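Local coordinates for protein NAD-dependent aldehyde dehydrogenase (Burkholderia multivorans, PDB 5UJU) that probably oxidises aldehydes to carboxylic acids with NAD+ as the hydride acceptor, as other members of the aldehyde dehydrogenase family do, at residues A[219-233]-A[543-555]. Sequence-based numbering, arbitrary orientation.
Sequences WNGYPGLFADLATGN and ALADAAFVANRFR
R553 runs extended from CG to NE (chi2 and chi3 both -175°) along helix 217-230 and carries its guanidinium past A227 to D228, whose CG lies beside its own backbone N (chi1 -81°). NH1 makes a salt bridge with D228 OD1 at 2.8 Å, in the guanidinium plane but from above the carboxylate plane. A227 CB sits over one guanidinium face, 3.5 Å from NE, while NE itself donates to F549 O at 2.7 Å, nearly straight, which helps fix the group's rotation. A second carboxylate, D294, also pairs with NH1, so this buried cation is probably well compensated. At the helix end, a Schellman motif with G232 as C-prime turns the chain so that N233 ND2 bridges D228 O and R553 O, the latter at 3.1 Å, while its OD1 takes the N-H of G206. Toward the other end packing is apolar: F549 CZ lies 4.0 Å from P223 CB, and L544 CD2 reaches the same CB at 3.6 Å. The contact thus lays the chain leading into strand 554-562 along a helix of the Rossmann-like NAD-binding domain. D228 and N233 also touch strand 290-296, F226 and F554 pack on helix 158-175, and R555 pairs with D546 of the second subunit.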
loop_
_atom_site.group_PDB
_atom_site.type_symbol
_atom_site.label_atom_id
_atom_site.label_comp_id
_atom_site.label_asym_id
_atom_site.label_seq_id
_atom_site.Cartn_x
_atom_site.Cartn_y
_atom_site.Cartn_z
ATOM N N TRP A 219 7.176 12.304 -17.529
ATOM C CA TRP A 219 7.423 10.870 -17.392
ATOM C C TRP A 219 7.361 10.445 -15.934
ATOM O O TRP A 219 6.765 9.412 -15.602
ATOM C CB TRP A 219 8.777 10.506 -17.984
ATOM C CG TRP A 219 8.954 9.017 -18.233
ATOM C CD1 TRP A 219 8.729 8.347 -19.404
ATOM C CD2 TRP A 219 9.413 8.032 -17.290
ATOM N NE1 TRP A 219 9.020 7.007 -19.249
ATOM C CE2 TRP A 219 9.435 6.789 -17.961
ATOM C CE3 TRP A 219 9.806 8.082 -15.945
ATOM C CZ2 TRP A 219 9.834 5.605 -17.334
ATOM C CZ3 TRP A 219 10.200 6.902 -15.323
ATOM C CH2 TRP A 219 10.208 5.683 -16.019
ATOM N N ASN A 220 7.992 11.220 -15.049
ATOM C CA ASN A 220 7.890 10.945 -13.621
ATOM C C ASN A 220 6.596 11.468 -13.011
ATOM O O ASN A 220 6.112 10.890 -12.034
ATOM C CB ASN A 220 9.086 11.529 -12.860
ATOM C CG ASN A 220 10.362 10.724 -13.067
ATOM O OD1 ASN A 220 11.381 11.248 -13.503
ATOM N ND2 ASN A 220 10.304 9.441 -12.736
ATOM N N GLY A 221 6.035 12.556 -13.537
ATOM C CA GLY A 221 4.843 13.123 -12.926
ATOM C C GLY A 221 3.549 12.416 -13.286
ATOM O O GLY A 221 2.647 12.298 -12.446
ATOM N N TYR A 222 3.442 11.932 -14.526
ATOM C CA TYR A 222 2.179 11.344 -14.975
ATOM C C TYR A 222 1.719 10.141 -14.166
ATOM O O TYR A 222 0.502 10.036 -13.931
ATOM C CB TYR A 222 2.254 10.940 -16.451
ATOM C CG TYR A 222 2.072 12.080 -17.409
ATOM C CD1 TYR A 222 2.030 13.392 -16.962
ATOM C CD2 TYR A 222 1.958 11.844 -18.768
ATOM C CE1 TYR A 222 1.878 14.453 -17.865
ATOM C CE2 TYR A 222 1.804 12.878 -19.657
ATOM C CZ TYR A 222 1.755 14.174 -19.205
ATOM O OH TYR A 222 1.596 15.191 -20.112
ATOM N N PRO A 223 2.579 9.181 -13.771
ATOM C CA PRO A 223 2.045 8.002 -13.061
ATOM C C PRO A 223 1.268 8.354 -11.802
ATOM O O PRO A 223 0.182 7.806 -11.586
ATOM C CB PRO A 223 3.306 7.173 -12.759
ATOM C CG PRO A 223 4.244 7.521 -13.883
ATOM C CD PRO A 223 4.015 9.010 -14.088
ATOM N N GLY A 224 1.777 9.262 -10.969
ATOM C CA GLY A 224 1.029 9.663 -9.786
ATOM C C GLY A 224 -0.224 10.458 -10.117
ATOM O O GLY A 224 -1.278 10.251 -9.508
ATOM N N LEU A 225 -0.130 11.372 -11.086
ATOM C CA LEU A 225 -1.276 12.201 -11.454
ATOM C C LEU A 225 -2.452 11.350 -11.922
ATOM O O LEU A 225 -3.587 11.526 -11.464
ATOM C CB LEU A 225 -0.859 13.196 -12.535
ATOM C CG LEU A 225 -1.926 13.931 -13.362
ATOM C CD1 LEU A 225 -2.869 14.749 -12.474
ATOM C CD2 LEU A 225 -1.248 14.826 -14.405
ATOM N N PHE A 226 -2.192 10.401 -12.819
ATOM C CA PHE A 226 -3.260 9.606 -13.400
ATOM C C PHE A 226 -3.675 8.436 -12.517
ATOM O O PHE A 226 -4.833 8.017 -12.582
ATOM C CB PHE A 226 -2.841 9.151 -14.801
ATOM C CG PHE A 226 -2.895 10.267 -15.794
ATOM C CD1 PHE A 226 -4.105 10.626 -16.376
ATOM C CD2 PHE A 226 -1.770 11.030 -16.067
ATOM C CE1 PHE A 226 -4.181 11.690 -17.261
ATOM C CE2 PHE A 226 -1.841 12.099 -16.953
ATOM C CZ PHE A 226 -3.054 12.428 -17.550
ATOM N N ALA A 227 -2.777 7.903 -11.678
ATOM C CA ALA A 227 -3.235 6.990 -10.632
ATOM C C ALA A 227 -4.217 7.689 -9.691
ATOM O O ALA A 227 -5.193 7.079 -9.227
ATOM C CB ALA A 227 -2.044 6.448 -9.843
ATOM N N ASP A 228 -3.931 8.949 -9.348
ATOM C CA ASP A 228 -4.833 9.734 -8.513
ATOM C C ASP A 228 -6.185 9.905 -9.204
ATOM O O ASP A 228 -7.230 9.604 -8.623
ATOM C CB ASP A 228 -4.214 11.101 -8.208
ATOM C CG ASP A 228 -3.184 11.078 -7.072
ATOM O OD1 ASP A 228 -3.067 10.059 -6.369
ATOM O OD2 ASP A 228 -2.491 12.114 -6.882
ATOM N N LEU A 229 -6.170 10.369 -10.460
ATOM C CA LEU A 229 -7.413 10.665 -11.174
ATOM C C LEU A 229 -8.230 9.407 -11.421
ATOM O O LEU A 229 -9.448 9.404 -11.222
ATOM C CB LEU A 229 -7.108 11.359 -12.504
ATOM C CG LEU A 229 -6.738 12.834 -12.456
ATOM C CD1 LEU A 229 -6.354 13.296 -13.869
ATOM C CD2 LEU A 229 -7.922 13.650 -11.892
ATOM N N ALA A 230 -7.569 8.322 -11.841
ATOM C CA ALA A 230 -8.243 7.066 -12.144
ATOM C C ALA A 230 -8.874 6.428 -10.913
ATOM O O ALA A 230 -9.677 5.500 -11.050
ATOM C CB ALA A 230 -7.259 6.075 -12.789
ATOM N N THR A 231 -8.488 6.849 -9.712
ATOM C CA THR A 231 -9.139 6.347 -8.511
ATOM C C THR A 231 -10.021 7.417 -7.868
ATOM O O THR A 231 -10.355 7.313 -6.684
ATOM C CB THR A 231 -8.099 5.811 -7.520
ATOM O OG1 THR A 231 -7.118 6.823 -7.264
ATOM C CG2 THR A 231 -7.399 4.556 -8.108
ATOM N N GLY A 232 -10.381 8.455 -8.624
ATOM C CA GLY A 232 -11.401 9.396 -8.183
ATOM C C GLY A 232 -10.917 10.519 -7.301
ATOM O O GLY A 232 -11.741 11.268 -6.769
ATOM N N ASN A 233 -9.614 10.668 -7.125
ATOM C CA ASN A 233 -9.110 11.735 -6.288
ATOM C C ASN A 233 -9.044 13.033 -7.078
ATOM O O ASN A 233 -9.014 13.033 -8.307
ATOM C CB ASN A 233 -7.713 11.364 -5.760
ATOM C CG ASN A 233 -7.745 10.134 -4.898
ATOM O OD1 ASN A 233 -8.071 10.219 -3.727
ATOM N ND2 ASN A 233 -7.451 8.970 -5.483
ATOM N N ALA A 543 7.096 1.111 -6.934
ATOM C CA ALA A 543 7.431 0.732 -8.298
ATOM C C ALA A 543 6.436 1.329 -9.281
ATOM O O ALA A 543 5.230 1.366 -9.012
ATOM C CB ALA A 543 7.430 -0.785 -8.473
ATOM N N LEU A 544 6.947 1.755 -10.435
ATOM C CA LEU A 544 6.132 2.210 -11.563
ATOM C C LEU A 544 6.059 1.071 -12.576
ATOM O O LEU A 544 7.049 0.777 -13.254
ATOM C CB LEU A 544 6.738 3.451 -12.213
ATOM C CG LEU A 544 6.997 4.743 -11.444
ATOM C CD1 LEU A 544 7.683 5.767 -12.368
ATOM C CD2 LEU A 544 5.696 5.309 -10.861
ATOM N N ALA A 545 4.916 0.382 -12.648
ATOM C CA ALA A 545 3.798 0.508 -11.716
ATOM C C ALA A 545 3.332 -0.907 -11.370
ATOM O O ALA A 545 3.573 -1.846 -12.136
ATOM C CB ALA A 545 2.659 1.326 -12.319
ATOM N N ASP A 546 2.691 -1.074 -10.216
ATOM C CA ASP A 546 2.189 -2.378 -9.796
ATOM C C ASP A 546 0.928 -2.174 -8.961
ATOM O O ASP A 546 0.433 -1.047 -8.812
ATOM C CB ASP A 546 3.262 -3.160 -9.024
ATOM C CG ASP A 546 3.723 -2.444 -7.747
ATOM O OD1 ASP A 546 3.172 -1.380 -7.376
ATOM O OD2 ASP A 546 4.650 -2.957 -7.100
ATOM N N ALA A 547 0.421 -3.276 -8.399
ATOM C CA ALA A 547 -0.807 -3.213 -7.610
ATOM C C ALA A 547 -0.641 -2.312 -6.397
ATOM O O ALA A 547 -1.543 -1.539 -6.069
ATOM C CB ALA A 547 -1.240 -4.616 -7.185
ATOM N N ALA A 548 0.494 -2.410 -5.701
ATOM C CA ALA A 548 0.689 -1.578 -4.522
ATOM C C ALA A 548 0.694 -0.101 -4.888
ATOM O O ALA A 548 0.371 0.745 -4.052
ATOM C CB ALA A 548 1.994 -1.945 -3.809
ATOM N N PHE A 549 1.041 0.224 -6.136
ATOM C CA PHE A 549 1.115 1.617 -6.550
ATOM C C PHE A 549 -0.265 2.280 -6.617
ATOM O O PHE A 549 -0.325 3.513 -6.551
ATOM C CB PHE A 549 1.828 1.735 -7.904
ATOM C CG PHE A 549 2.122 3.160 -8.324
ATOM C CD1 PHE A 549 3.065 3.913 -7.642
ATOM C CD2 PHE A 549 1.448 3.742 -9.386
ATOM C CE1 PHE A 549 3.341 5.223 -8.021
ATOM C CE2 PHE A 549 1.718 5.044 -9.778
ATOM C CZ PHE A 549 2.669 5.791 -9.093
ATOM N N VAL A 550 -1.348 1.509 -6.728
ATOM C CA VAL A 550 -2.699 2.075 -6.872
ATOM C C VAL A 550 -3.698 1.576 -5.832
ATOM O O VAL A 550 -4.710 2.267 -5.574
ATOM C CB VAL A 550 -3.259 1.798 -8.286
ATOM C CG1 VAL A 550 -2.375 2.383 -9.353
ATOM C CG2 VAL A 550 -3.475 0.297 -8.499
ATOM N N ALA A 551 -3.515 0.403 -5.220
ATOM C CA ALA A 551 -4.588 -0.239 -4.464
ATOM C C ALA A 551 -4.983 0.526 -3.211
ATOM O O ALA A 551 -6.071 0.288 -2.676
ATOM C CB ALA A 551 -4.190 -1.662 -4.065
ATOM N N ASN A 552 -4.130 1.411 -2.716
ATOM C CA ASN A 552 -4.437 2.177 -1.519
ATOM C C ASN A 552 -5.010 3.561 -1.826
ATOM O O ASN A 552 -5.270 4.319 -0.894
ATOM C CB ASN A 552 -3.186 2.342 -0.655
ATOM C CG ASN A 552 -3.478 2.215 0.818
ATOM O OD1 ASN A 552 -4.590 1.864 1.221
ATOM N ND2 ASN A 552 -2.479 2.499 1.640
ATOM N N ARG A 553 -5.152 3.937 -3.100
ATOM C CA ARG A 553 -5.599 5.295 -3.422
ATOM C C ARG A 553 -7.113 5.449 -3.399
ATOM O O ARG A 553 -7.611 6.575 -3.535
ATOM C CB ARG A 553 -5.055 5.722 -4.794
ATOM C CG ARG A 553 -3.506 5.600 -4.907
ATOM C CD ARG A 553 -3.003 6.155 -6.242
ATOM N NE ARG A 553 -1.566 5.933 -6.405
ATOM C CZ ARG A 553 -0.633 6.882 -6.350
ATOM N NH1 ARG A 553 -0.958 8.160 -6.149
ATOM N NH2 ARG A 553 0.647 6.545 -6.496
ATOM N N PHE A 554 -7.849 4.355 -3.234
ATOM C CA PHE A 554 -9.291 4.380 -3.020
ATOM C C PHE A 554 -9.571 3.465 -1.842
ATOM O O PHE A 554 -8.729 2.636 -1.466
ATOM C CB PHE A 554 -10.078 3.890 -4.259
ATOM C CG PHE A 554 -9.811 2.448 -4.587
ATOM C CD1 PHE A 554 -10.641 1.441 -4.102
ATOM C CD2 PHE A 554 -8.691 2.090 -5.323
ATOM C CE1 PHE A 554 -10.375 0.106 -4.373
ATOM C CE2 PHE A 554 -8.414 0.753 -5.589
ATOM C CZ PHE A 554 -9.255 -0.239 -5.118
ATOM N N ARG A 555 -10.752 3.629 -1.251
ATOM C CA ARG A 555 -11.239 2.727 -0.221
ATOM C C ARG A 555 -12.636 2.266 -0.618
ATOM O O ARG A 555 -13.219 2.760 -1.589
ATOM C CB ARG A 555 -11.230 3.391 1.167
ATOM C CG ARG A 555 -9.870 3.943 1.637
ATOM C CD ARG A 555 -8.911 2.851 2.166
ATOM N NE ARG A 555 -8.396 2.015 1.083
ATOM C CZ ARG A 555 -8.092 0.729 1.203
ATOM N NH1 ARG A 555 -8.245 0.118 2.367
ATOM N NH2 ARG A 555 -7.652 0.047 0.147
#